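Local coordinates for nitrogen regulatory protein P-II (Thiomonas arsenitoxydans, PDB 5D4P) that binds adenine nucleotides and bicarbonate as a trimeric PII-like protein, and probably regulates the activity of partner proteins, at the interface of chains A and B. Sequence-based numbering; all coordinates share one arbitrary frame. Chains: chain A/B, Putative Nitrogen regulatory protein P-II GlnB.

The interface of chains A and B. Residues chain A 34, 105; chain B 46-47, 91-92.
A:Lys105 reaches chain B with CG anti to its backbone N (chi1 -175°) and a nearly extended chain that turns at its last torsion (chi4 69°), carrying the terminal amine away from B:Val92 and towards B:Ser47. B:Val92 answers with CG1, which stands anti to its own carbonyl carbon (chi1 -68°) and points at the lysine. The two side chains cross obliquely, and the apolar touch is made by CE of A:Lys105 against CG1 of B:Val92 at 3.7 Å. CD of A:Lys105 lies 4.1 Å from CG1 of B:Val92, so the far half of the aliphatic chain lies across the valine tip. On the same stretch, the carbonyl O of B:Gly91 comes to 3.7 Å from CE of A:Lys105, a loose contact with the methylene next to the amine.

Beyond the bend, NZ of A:Lys105 lies 3.8 Å from CB of B:Ser47, whose hydroxyl is not modelled. No hydrogen bond or salt bridge joins the chains within this patch. An alanine in place of A:Lys105 removes the chain beyond CB and would probably leave CG1 of B:Val92 without its aliphatic cover, opening a gap between the chains and losing the amine's reach towards B:Ser47. A:Lys105, B:Ser47 and B:Gly91 all belong to sites for ADP and AMP, so the amine may well also meet bound nucleotide, though the contact alone does not show it.

A:Lys34, whose side chain is incomplete, adds a looser backbone approach: the carbonyl O of A:Lys34 points at the side of the carbonyl O of B:Gly46, 3.9 Å away, a pair of acceptors that cannot bond each other directly.

In the fold, A:Lys105 closes the 3-10 helix 103-105 near the C-terminus, and A:Lys34 lies in the loop between helix 21-31 and strand 36-39. They meet the loop after strand 42-45, the loop residue B:Gly91 and the start of strand 92-100 of chain B, at a nucleotide-binding cleft between neighbouring subunits of the PII-type trimer.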
loop_
_atom_site.group_PDB
_atom_site.type_symbol
_atom_site.label_atom_id
_atom_site.label_comp_id
_atom_site.label_asym_id
_atom_site.label_seq_id
_atom_site.Cartn_x
_atom_site.Cartn_y
_atom_site.Cartn_z
ATOM N N LYS A 34 -7.330 10.346 -13.054
ATOM C CA LYS A 34 -6.423 11.493 -13.190
ATOM C C LYS A 34 -4.986 11.211 -12.760
ATOM O O LYS A 34 -4.098 12.026 -12.978
ATOM C CB LYS A 34 -6.972 12.693 -12.398
ATOM N N LYS A 105 -8.462 17.370 -7.510
ATOM C CA LYS A 105 -7.220 16.749 -7.942
ATOM C C LYS A 105 -7.479 15.336 -8.481
ATOM O O LYS A 105 -6.666 14.785 -9.240
ATOM C CB LYS A 105 -6.207 16.700 -6.803
ATOM C CG LYS A 105 -4.861 16.155 -7.276
ATOM C CD LYS A 105 -3.745 16.561 -6.363
ATOM C CE LYS A 105 -2.430 16.155 -6.954
ATOM N NZ LYS A 105 -2.137 16.972 -8.143
ATOM N N GLY B 46 0.913 11.656 -13.080
ATOM C CA GLY B 46 0.326 12.750 -12.323
ATOM C C GLY B 46 -0.557 13.712 -13.110
ATOM O O GLY B 46 -0.767 13.539 -14.308
ATOM N N SER B 47 -1.001 14.769 -12.434
ATOM C CA SER B 47 -1.904 15.776 -13.000
ATOM C C SER B 47 -1.327 16.502 -14.204
ATOM O O SER B 47 -2.074 16.993 -15.044
ATOM C CB SER B 47 -2.285 16.812 -11.924
ATOM N N GLY B 91 2.498 15.392 -5.641
ATOM C CA GLY B 91 2.193 14.289 -4.746
ATOM C C GLY B 91 0.784 14.309 -4.160
ATOM O O GLY B 91 0.009 15.254 -4.374
ATOM N N VAL B 92 0.452 13.258 -3.421
ATOM C CA VAL B 92 -0.892 13.091 -2.869
ATOM C C VAL B 92 -0.837 12.435 -1.481
ATOM O O VAL B 92 0.173 11.838 -1.104
ATOM C CB VAL B 92 -1.786 12.246 -3.806
ATOM C CG1 VAL B 92 -2.090 13.000 -5.130
ATOM C CG2 VAL B 92 -1.144 10.890 -4.063
#